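Local coordinates for arginine decarboxylase, A207R protein (Paramecium bursaria Chlorella virus 1, PDB 2NVA) that catalyses the pyridoxal 5'-phosphate-dependent decarboxylation of arginine to agmatine, using a TIM-barrel domain of the eukaryotic ornithine decarboxylase-like type, at residues 29-34 with 255-260; 35-40 with 226-231. All coordinates share one frame; numbering follows the deposited sequence.

Contact 1: residues 29-34 with 255-260. With PL2 ((4-{[(4-{[amino(imino)methyl]amino}butyl)amino]methyl}-5-hydroxy-6-methylpyridin-3-yl)methyl dihydrogen phosphate), chain I.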
ATOM      1  N   ASP A  29     -24.359 -10.523  15.057  1.00 13.17           N
ATOM      2  CA  ASP A  29     -24.645 -11.949  14.963  1.00 13.21           C
ATOM      3  C   ASP A  29     -23.391 -12.789  15.125  1.00 13.16           C
ATOM      4  O   ASP A  29     -23.424 -13.823  15.777  1.00 12.72           O
ATOM      5  CB  ASP A  29     -25.351 -12.278  13.642  1.00 13.94           C
ATOM      6  CG  ASP A  29     -26.750 -11.680  13.563  1.00 14.29           C
ATOM      7  OD1 ASP A  29     -27.299 -11.636  12.442  1.00 16.01           O
ATOM      8  OD2 ASP A  29     -27.318 -11.266  14.614  1.00 16.45           O
ATOM      9  N   LEU A  30     -22.277 -12.334  14.540  1.00 12.70           N
ATOM     10  CA  LEU A  30     -21.019 -13.056  14.655  1.00 12.82           C
ATOM     11  C   LEU A  30     -20.425 -12.986  16.057  1.00 12.95           C
ATOM     12  O   LEU A  30     -19.756 -13.931  16.481  1.00 13.04           O
ATOM     13  CB  LEU A  30     -19.987 -12.571  13.618  1.00 12.82           C
ATOM     14  CG  LEU A  30     -20.232 -13.059  12.179  1.00 13.09           C
ATOM     15  CD1 LEU A  30     -19.383 -12.301  11.176  1.00 13.02           C
ATOM     16  CD2 LEU A  30     -19.963 -14.572  12.063  1.00 15.03           C
ATOM     17  N   ILE A  31     -20.643 -11.874  16.759  1.00 12.60           N
ATOM     18  CA  ILE A  31     -20.215 -11.775  18.152  1.00 12.59           C
ATOM     19  C   ILE A  31     -20.995 -12.784  18.991  1.00 12.94           C
ATOM     20  O   ILE A  31     -20.431 -13.462  19.852  1.00 12.35           O
ATOM     21  CB  ILE A  31     -20.368 -10.348  18.703  1.00 12.31           C
ATOM     22  CG1 ILE A  31     -19.381  -9.408  17.987  1.00 12.59           C
ATOM     23  CG2 ILE A  31     -20.161 -10.333  20.241  1.00 12.19           C
ATOM     24  CD1 ILE A  31     -19.731  -7.931  18.116  1.00 12.89           C
ATOM     25  N   ASP A  32     -22.288 -12.920  18.703  1.00 13.60           N
ATOM     26  CA  ASP A  32     -23.103 -13.923  19.386  1.00 13.34           C
ATOM     27  C   ASP A  32     -22.624 -15.338  19.094  1.00 13.29           C
ATOM     28  O   ASP A  32     -22.643 -16.186  19.984  1.00 13.24           O
ATOM     29  CB  ASP A  32     -24.590 -13.786  19.022  1.00 13.72           C
ATOM     30  CG  ASP A  32     -25.213 -12.514  19.581  1.00 14.21           C
ATOM     31  OD1 ASP A  32     -26.331 -12.161  19.136  1.00 14.33           O
ATOM     32  OD2 ASP A  32     -24.594 -11.859  20.449  1.00 13.97           O
ATOM     33  N   GLN A  33     -22.194 -15.576  17.853  1.00 13.33           N
ATOM     34  CA  GLN A  33     -21.638 -16.859  17.443  1.00 13.23           C
ATOM     35  C   GLN A  33     -20.312 -17.129  18.137  1.00 13.18           C
ATOM     36  O   GLN A  33     -20.042 -18.252  18.552  1.00 13.09           O
ATOM     37  CB  GLN A  33     -21.454 -16.918  15.929  1.00 13.49           C
ATOM     38  CG  GLN A  33     -22.762 -17.176  15.185  1.00 14.41           C
ATOM     39  CD  GLN A  33     -23.358 -18.530  15.539  1.00 17.61           C
ATOM     40  OE1 GLN A  33     -24.299 -18.619  16.334  1.00 17.91           O
ATOM     41  NE2 GLN A  33     -22.800 -19.601  14.963  1.00 17.68           N
ATOM     42  N   TRP A  34     -19.483 -16.098  18.253  1.00 13.31           N
ATOM     43  CA  TRP A  34     -18.212 -16.251  18.955  1.00 13.29           C
ATOM     44  C   TRP A  34     -18.455 -16.757  20.379  1.00 12.95           C
ATOM     45  O   TRP A  34     -17.780 -17.670  20.834  1.00 13.55           O
ATOM     46  CB  TRP A  34     -17.434 -14.933  18.999  1.00 13.31           C
ATOM     47  CG  TRP A  34     -16.129 -15.064  19.743  1.00 13.16           C
ATOM     48  CD1 TRP A  34     -15.942 -15.027  21.109  1.00 13.17           C
ATOM     49  CD2 TRP A  34     -14.834 -15.294  19.171  1.00 13.08           C
ATOM     50  NE1 TRP A  34     -14.606 -15.201  21.408  1.00 12.75           N
ATOM     51  CE2 TRP A  34     -13.906 -15.358  20.238  1.00 13.35           C
ATOM     52  CE3 TRP A  34     -14.361 -15.419  17.854  1.00 13.60           C
ATOM     53  CZ2 TRP A  34     -12.537 -15.562  20.027  1.00 13.81           C
ATOM     54  CZ3 TRP A  34     -13.000 -15.623  17.649  1.00 13.53           C
ATOM     55  CH2 TRP A  34     -12.109 -15.701  18.726  1.00 13.72           C
ATOM     56  N   ARG A 255      -9.941 -10.643  11.370  1.00 12.46           N
ATOM     57  CA  ARG A 255     -10.737 -11.029  10.203  1.00 12.27           C
ATOM     58  C   ARG A 255     -12.014 -11.824  10.529  1.00 12.40           C
ATOM     59  O   ARG A 255     -12.949 -11.819   9.736  1.00 12.16           O
ATOM     60  CB  ARG A 255      -9.890 -11.789   9.164  1.00 12.23           C
ATOM     61  CG  ARG A 255      -9.470 -13.194   9.613  1.00 12.86           C
ATOM     62  CD  ARG A 255      -8.647 -13.920   8.565  1.00 14.13           C
ATOM     63  NE  ARG A 255      -7.324 -13.307   8.370  1.00 13.42           N
ATOM     64  CZ  ARG A 255      -6.938 -12.693   7.249  1.00 14.84           C
ATOM     65  NH1 ARG A 255      -7.770 -12.580   6.208  1.00 15.08           N
ATOM     66  NH2 ARG A 255      -5.718 -12.162   7.166  1.00 14.42           N
ATOM     67  N   PHE A 256     -12.043 -12.516  11.675  1.00 12.04           N
ATOM     68  CA  PHE A 256     -13.239 -13.271  12.050  1.00 12.19           C
ATOM     69  C   PHE A 256     -14.479 -12.375  12.040  1.00 12.35           C
ATOM     70  O   PHE A 256     -15.527 -12.765  11.519  1.00 12.42           O
ATOM     71  CB  PHE A 256     -13.088 -13.964  13.417  1.00 12.31           C
ATOM     72  CG  PHE A 256     -14.260 -14.851  13.788  1.00 11.76           C
ATOM     73  CD1 PHE A 256     -14.237 -16.212  13.494  1.00 12.70           C
ATOM     74  CD2 PHE A 256     -15.388 -14.317  14.424  1.00 12.55           C
ATOM     75  CE1 PHE A 256     -15.335 -17.033  13.831  1.00 13.48           C
ATOM     76  CE2 PHE A 256     -16.489 -15.123  14.757  1.00 13.04           C
ATOM     77  CZ  PHE A 256     -16.457 -16.478  14.462  1.00 12.36           C
ATOM     78  N   PHE A 257     -14.349 -11.178  12.600  1.00 12.37           N
ATOM     79  CA  PHE A 257     -15.466 -10.229  12.655  1.00 12.72           C
ATOM     80  C   PHE A 257     -15.531  -9.285  11.467  1.00 12.96           C
ATOM     81  O   PHE A 257     -16.617  -8.920  11.027  1.00 13.31           O
ATOM     82  CB  PHE A 257     -15.425  -9.423  13.956  1.00 12.52           C
ATOM     83  CG  PHE A 257     -15.560 -10.268  15.184  1.00 13.36           C
ATOM     84  CD1 PHE A 257     -16.750 -10.940  15.451  1.00 12.70           C
ATOM     85  CD2 PHE A 257     -14.505 -10.403  16.075  1.00 13.05           C
ATOM     86  CE1 PHE A 257     -16.887 -11.743  16.585  1.00 13.53           C
ATOM     87  CE2 PHE A 257     -14.628 -11.208  17.214  1.00 12.93           C
ATOM     88  CZ  PHE A 257     -15.832 -11.875  17.468  1.00 12.55           C
ATOM     89  N   ALA A 258     -14.366  -8.880  10.964  1.00 12.89           N
ATOM     90  CA  ALA A 258     -14.307  -7.821   9.944  1.00 13.03           C
ATOM     91  C   ALA A 258     -14.612  -8.317   8.533  1.00 12.88           C
ATOM     92  O   ALA A 258     -15.150  -7.564   7.718  1.00 13.11           O
ATOM     93  CB  ALA A 258     -12.957  -7.102   9.993  1.00 12.74           C
ATOM     94  N   GLU A 259     -14.265  -9.567   8.227  1.00 13.03           N
ATOM     95  CA  GLU A 259     -14.389 -10.033   6.827  1.00 13.08           C
ATOM     96  C   GLU A 259     -15.778  -9.765   6.224  1.00 12.85           C
ATOM     97  O   GLU A 259     -15.892  -9.131   5.169  1.00 12.77           O
ATOM     98  CB  GLU A 259     -14.029 -11.513   6.692  1.00 13.22           C
ATOM     99  CG  GLU A 259     -14.178 -12.050   5.253  1.00 14.16           C
ATOM    100  CD  GLU A 259     -13.726 -13.496   5.084  1.00 15.82           C
ATOM    101  OE1 GLU A 259     -13.174 -14.090   6.038  1.00 15.53           O
ATOM    102  OE2 GLU A 259     -13.912 -14.053   3.970  1.00 15.68           O
ATOM    103  N   HIS A 260     -16.820 -10.233   6.902  1.00 12.25           N
ATOM    104  CA  HIS A 260     -18.172 -10.212   6.339  1.00 12.51           C
ATOM    105  C   HIS A 260     -18.924  -8.924   6.632  1.00 12.29           C
ATOM    106  O   HIS A 260     -20.086  -8.771   6.251  1.00 12.36           O
ATOM    107  CB  HIS A 260     -18.970 -11.416   6.860  1.00 12.39           C
ATOM    108  CG  HIS A 260     -18.302 -12.729   6.593  1.00 13.36           C
ATOM    109  ND1 HIS A 260     -18.023 -13.174   5.317  1.00 14.41           N
ATOM    110  CD2 HIS A 260     -17.858 -13.691   7.437  1.00 13.75           C
ATOM    111  CE1 HIS A 260     -17.425 -14.352   5.387  1.00 14.32           C
ATOM    112  NE2 HIS A 260     -17.323 -14.691   6.663  1.00 14.38           N
TER
HETATM  113  N1  PL2 I2001      -3.274  -9.899  16.843  1.00 16.27           N
HETATM  114  C2  PL2 I2001      -2.056  -9.524  16.416  1.00 17.24           C
HETATM  115  C2A PL2 I2001      -0.952  -9.177  17.434  1.00 16.58           C
HETATM  116  C3  PL2 I2001      -1.821  -9.460  15.036  1.00 17.19           C
HETATM  117  O3  PL2 I2001      -0.576  -9.095  14.629  1.00 16.61           O
HETATM  118  C4  PL2 I2001      -2.823  -9.784  14.099  1.00 16.25           C
HETATM  119  C4A PL2 I2001      -2.605  -9.714  12.558  1.00 17.44           C
HETATM  120  C5  PL2 I2001      -4.070 -10.171  14.627  1.00 15.81           C
HETATM  121  C6  PL2 I2001      -4.261 -10.214  15.996  1.00 15.40           C
HETATM  122  P   PL2 I2001      -6.435 -11.957  12.075  1.00 15.09           P
HETATM  123  N   PL2 I2001      -1.191  -9.922  12.171  1.00 17.41           N
HETATM  124  CA  PL2 I2001      -0.825  -9.097  11.012  1.00 16.81           C
HETATM  125  CG  PL2 I2001      -1.289  -8.595   8.574  1.00 16.95           C
HETATM  126  OP2 PL2 I2001      -6.013 -12.998  10.929  1.00 15.47           O
HETATM  127  OP3 PL2 I2001      -7.120 -10.693  11.311  1.00 14.49           O
HETATM  128  OP1 PL2 I2001      -7.347 -12.577  13.080  1.00 13.21           O
HETATM  129  OP4 PL2 I2001      -5.024 -11.471  12.680  1.00 16.44           O
HETATM  130  C5M PL2 I2001      -5.236 -10.551  13.692  1.00 16.95           C
HETATM  131  CB  PL2 I2001      -1.745  -9.381   9.805  1.00 16.95           C
HETATM  132  CD  PL2 I2001      -2.186  -8.905   7.352  1.00 15.30           C
HETATM  133  NE  PL2 I2001      -1.719  -8.021   6.260  1.00 15.98           N
HETATM  134  CZ  PL2 I2001      -2.378  -7.754   5.123  1.00 16.02           C
HETATM  135  NH2 PL2 I2001      -1.820  -6.908   4.223  1.00 15.33           N
HETATM  136  NH1 PL2 I2001      -3.564  -8.316   4.872  1.00 15.93           N

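Contact 2: residues 35-40 with 226-231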
ATOM      1  N   THR A  35     -19.424 -16.147  21.063  1.00 13.23           N
ATOM      2  CA  THR A  35     -19.792 -16.499  22.438  1.00 13.84           C
ATOM      3  C   THR A  35     -20.161 -17.979  22.559  1.00 14.09           C
ATOM      4  O   THR A  35     -19.803 -18.637  23.538  1.00 14.10           O
ATOM      5  CB  THR A  35     -20.933 -15.574  22.944  1.00 14.04           C
ATOM      6  OG1 THR A  35     -20.485 -14.207  22.845  1.00 14.79           O
ATOM      7  CG2 THR A  35     -21.311 -15.877  24.388  1.00 15.75           C
ATOM      8  N   ILE A  36     -20.850 -18.495  21.546  1.00 14.27           N
ATOM      9  CA  ILE A  36     -21.211 -19.904  21.508  1.00 14.40           C
ATOM     10  C   ILE A  36     -20.038 -20.821  21.111  1.00 14.26           C
ATOM     11  O   ILE A  36     -19.845 -21.872  21.731  1.00 14.22           O
ATOM     12  CB  ILE A  36     -22.535 -20.182  20.678  1.00 14.77           C
ATOM     13  CG1 ILE A  36     -22.694 -21.674  20.360  1.00 15.50           C
ATOM     14  CG2 ILE A  36     -22.544 -19.468  19.370  1.00 16.47           C
ATOM     15  CD1 ILE A  36     -23.292 -22.480  21.484  1.00 17.85           C
ATOM     16  N   LEU A  37     -19.260 -20.424  20.109  1.00 13.65           N
ATOM     17  CA  LEU A  37     -18.141 -21.242  19.642  1.00 13.69           C
ATOM     18  C   LEU A  37     -17.021 -21.329  20.681  1.00 13.36           C
ATOM     19  O   LEU A  37     -16.395 -22.375  20.852  1.00 13.27           O
ATOM     20  CB  LEU A  37     -17.593 -20.698  18.322  1.00 13.41           C
ATOM     21  CG  LEU A  37     -18.567 -20.676  17.142  1.00 14.33           C
ATOM     22  CD1 LEU A  37     -17.916 -20.048  15.920  1.00 14.80           C
ATOM     23  CD2 LEU A  37     -19.065 -22.078  16.829  1.00 14.97           C
ATOM     24  N   PHE A  38     -16.779 -20.217  21.365  1.00 13.57           N
ATOM     25  CA  PHE A  38     -15.646 -20.068  22.282  1.00 12.93           C
ATOM     26  C   PHE A  38     -16.151 -19.581  23.630  1.00 13.25           C
ATOM     27  O   PHE A  38     -15.910 -18.433  24.018  1.00 13.48           O
ATOM     28  CB  PHE A  38     -14.651 -19.042  21.731  1.00 13.23           C
ATOM     29  CG  PHE A  38     -13.934 -19.478  20.494  1.00 12.50           C
ATOM     30  CD1 PHE A  38     -14.202 -18.871  19.273  1.00 13.42           C
ATOM     31  CD2 PHE A  38     -12.961 -20.475  20.550  1.00 14.14           C
ATOM     32  CE1 PHE A  38     -13.529 -19.261  18.114  1.00 14.31           C
ATOM     33  CE2 PHE A  38     -12.274 -20.866  19.397  1.00 13.18           C
ATOM     34  CZ  PHE A  38     -12.570 -20.257  18.181  1.00 13.97           C
ATOM     35  N   PRO A  39     -16.871 -20.446  24.367  1.00 13.34           N
ATOM     36  CA  PRO A  39     -17.501 -19.896  25.568  1.00 13.42           C
ATOM     37  C   PRO A  39     -16.532 -19.417  26.661  1.00 13.47           C
ATOM     38  O   PRO A  39     -16.962 -18.709  27.569  1.00 13.46           O
ATOM     39  CB  PRO A  39     -18.345 -21.059  26.089  1.00 13.08           C
ATOM     40  CG  PRO A  39     -17.693 -22.274  25.530  1.00 13.98           C
ATOM     41  CD  PRO A  39     -17.139 -21.886  24.196  1.00 13.19           C
ATOM     42  N   ARG A  40     -15.262 -19.800  26.581  1.00 12.94           N
ATOM     43  CA  ARG A  40     -14.274 -19.394  27.585  1.00 13.16           C
ATOM     44  C   ARG A  40     -13.374 -18.244  27.131  1.00 12.99           C
ATOM     45  O   ARG A  40     -12.567 -17.747  27.915  1.00 12.63           O
ATOM     46  CB  ARG A  40     -13.387 -20.577  27.989  1.00 13.48           C
ATOM     47  CG  ARG A  40     -14.090 -21.623  28.874  1.00 14.68           C
ATOM     48  CD  ARG A  40     -13.047 -22.537  29.554  1.00 15.08           C
ATOM     49  NE  ARG A  40     -12.108 -21.831  30.435  1.00 15.25           N
ATOM     50  CZ  ARG A  40     -11.012 -22.381  30.964  1.00 15.86           C
ATOM     51  NH1 ARG A  40     -10.690 -23.648  30.697  1.00 15.38           N
ATOM     52  NH2 ARG A  40     -10.221 -21.668  31.760  1.00 16.43           N
ATOM     53  N   LEU A 226     -21.983 -21.778  10.000  1.00 16.12           N
ATOM     54  CA  LEU A 226     -20.627 -21.405  10.484  1.00 16.49           C
ATOM     55  C   LEU A 226     -19.866 -22.624  10.991  1.00 16.12           C
ATOM     56  O   LEU A 226     -20.311 -23.314  11.925  1.00 15.71           O
ATOM     57  CB  LEU A 226     -20.707 -20.331  11.576  1.00 17.35           C
ATOM     58  CG  LEU A 226     -19.472 -19.485  11.936  1.00 16.59           C
ATOM     59  CD1 LEU A 226     -19.009 -18.588  10.798  1.00 16.45           C
ATOM     60  CD2 LEU A 226     -19.782 -18.622  13.153  1.00 17.25           C
ATOM     61  N   SER A 227     -18.696 -22.875  10.406  1.00 15.90           N
ATOM     62  CA  SER A 227     -17.964 -24.118  10.667  1.00 16.14           C
ATOM     63  C   SER A 227     -17.300 -24.132  12.039  1.00 16.15           C
ATOM     64  O   SER A 227     -16.825 -23.086  12.515  1.00 15.88           O
ATOM     65  CB  SER A 227     -16.912 -24.365   9.574  1.00 16.86           C
ATOM     66  OG  SER A 227     -16.423 -25.703   9.688  1.00 18.12           O
ATOM     67  N   THR A 228     -17.243 -25.305  12.664  1.00 15.70           N
ATOM     68  CA  THR A 228     -16.640 -25.403  14.000  1.00 16.23           C
ATOM     69  C   THR A 228     -15.351 -26.207  14.035  1.00 16.09           C
ATOM     70  O   THR A 228     -14.893 -26.586  15.123  1.00 16.00           O
ATOM     71  CB  THR A 228     -17.621 -25.985  15.026  1.00 15.83           C
ATOM     72  OG1 THR A 228     -17.863 -27.366  14.729  1.00 16.94           O
ATOM     73  CG2 THR A 228     -18.950 -25.227  14.985  1.00 16.61           C
ATOM     74  N   TYR A 229     -14.745 -26.450  12.867  1.00 16.15           N
ATOM     75  CA  TYR A 229     -13.492 -27.229  12.826  1.00 16.27           C
ATOM     76  C   TYR A 229     -12.413 -26.580  13.681  1.00 16.13           C
ATOM     77  O   TYR A 229     -11.757 -27.281  14.461  1.00 17.71           O
ATOM     78  CB  TYR A 229     -12.990 -27.561  11.395  1.00 16.47           C
ATOM     79  CG  TYR A 229     -12.440 -26.412  10.552  1.00 17.29           C
ATOM     80  CD1 TYR A 229     -13.229 -25.306  10.248  1.00 15.75           C
ATOM     81  CD2 TYR A 229     -11.140 -26.461   9.999  1.00 17.91           C
ATOM     82  CE1 TYR A 229     -12.743 -24.259   9.456  1.00 15.74           C
ATOM     83  CE2 TYR A 229     -10.648 -25.413   9.188  1.00 16.78           C
ATOM     84  CZ  TYR A 229     -11.468 -24.318   8.926  1.00 16.57           C
ATOM     85  OH  TYR A 229     -11.036 -23.234   8.171  1.00 18.08           O
ATOM     86  N   MET A 230     -12.234 -25.265  13.558  1.00 15.71           N
ATOM     87  CA  MET A 230     -11.195 -24.582  14.312  1.00 15.07           C
ATOM     88  C   MET A 230     -11.541 -24.534  15.806  1.00 14.91           C
ATOM     89  O   MET A 230     -10.733 -24.948  16.649  1.00 14.04           O
ATOM     90  CB  MET A 230     -10.888 -23.185  13.733  1.00 15.19           C
ATOM     91  CG  MET A 230     -10.406 -23.205  12.260  1.00 16.01           C
ATOM     92  SD  MET A 230      -8.897 -24.185  12.001  1.00 15.14           S
ATOM     93  CE  MET A 230      -7.663 -23.012  12.580  1.00 15.77           C
ATOM     94  N   SER A 231     -12.755 -24.080  16.112  1.00 14.23           N
ATOM     95  CA  SER A 231     -13.163 -23.823  17.486  1.00 14.31           C
ATOM     96  C   SER A 231     -13.217 -25.073  18.361  1.00 14.52           C
ATOM     97  O   SER A 231     -12.763 -25.035  19.496  1.00 14.29           O
ATOM     98  CB  SER A 231     -14.493 -23.061  17.529  1.00 14.25           C
ATOM     99  OG  SER A 231     -15.553 -23.838  16.986  1.00 14.81           O
TER
HETATM  100  O   HOH W   1     -17.129 -24.467  19.171  1.00 16.53           O

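Contact 1: residues 29-34 with 255-260
Trp34 meets Phe256 and Phe257 in a three-ring aromatic cluster that joins helix 24-37 to the short helix 255-258 of the pyridoxal phosphate-binding TIM barrel. The indole leaves its helix with CG anti to the backbone N (chi1 179°). At the root, Trp34 CB lies 3.8 Å from Phe257 CZ, which also touches CG and CD2; the two rings meet obliquely. Further out, Trp34 CE3 reaches Phe256 CD2 at 3.7 Å, and Trp34 CZ3 passes near Phe256 CG. This six-membered edge points at the phenyl face in an edge-to-face (T-shaped) pair, with planes at 80° and ring centroids 5.2 Å apart. The polar corner, NE1, is held by the carbonyl O of Val41, the first residue of barrel strand 41-46.

At the edges of both phenyl rings lies one helical carbonyl: Leu30 O, bonded to Trp34 N, is 3.6 Å from Phe257 CE1 and a little farther from Phe256 CE2. Ile31 CG1 packs 3.7 Å from Phe257 CE1, the two side chains crossing at about a right angle. The cluster thus backs a helix whose first residue grips the bound pyridoxal phosphate-agmatine adduct. Arg255 binds its phosphate twice, through backbone N to OP3 at 2.8 Å and through NE to OP2 at 2.9 Å, with an N-H...O angle of 155° for the latter.

Contact 2: residues 35-40 with 226-231
Leu37, the last residue of helix 24-37, and Phe38 just after it meet the loop and first turn that open helix 229-241 through three kinds of interaction. The first is apolar. With CG anti to its own carbonyl carbon (chi1 -61°), Leu37 splits the two methyls that CG carries between two partners: Leu37 CD1 meets Leu226 CD2 at 3.6 Å, while Leu37 CD2 lies 3.7 Å from Thr228 CG2, the latter pair of side chains crossing at about a right angle. Leu37 CB lies against Ser231.

The second is a CH-pi contact. Ser231 CB sits over one face of the Phe38 ring, 3.9 Å from the centroid and 29° off the ring normal. It leans toward the far end of the phenyl group, where Phe38 CZ is 3.5 Å from Ser231 CB.

The third is polar and runs through water. One water donates to Leu37 O at 2.8 Å and is hydrogen-bonded to Ser231 OG at 2.8 Å, bridging a helix-terminal carbonyl to a serine hydroxyl. Asn235 ND2 is a second partner of Leu37 O, and Thr228 OG1 is hydrogen-bonded to Asp232 OD2 in the first turn of helix 229-241.

Taken together, this joins the end of one outer helix of the TIM barrel to the start of another; the two helices precede the neighbouring parallel strands 41-46 and 248-251.

In the fold
From the N terminus, strand 18-22 of the mixed sheet leads into helix 24-37, which supplies residues 29-34 and whose last turn, with the residues just after it, supplies 35-40, leading directly into barrel strand 41-46. The chain then runs through most of the barrel. On its return residues 226-231 close the inner loop, contact 2; after strand 248-251, residues 255-260 close the outer one, contact 1. The two loops are therefore nested, not crossed. They also touch: Phe256 CZ of contact 1 packs on Leu37 CD1 and Leu226 CD2 of contact 2. One helix thus ties the late part of the barrel, including its phosphate-binding turn, to the beginning.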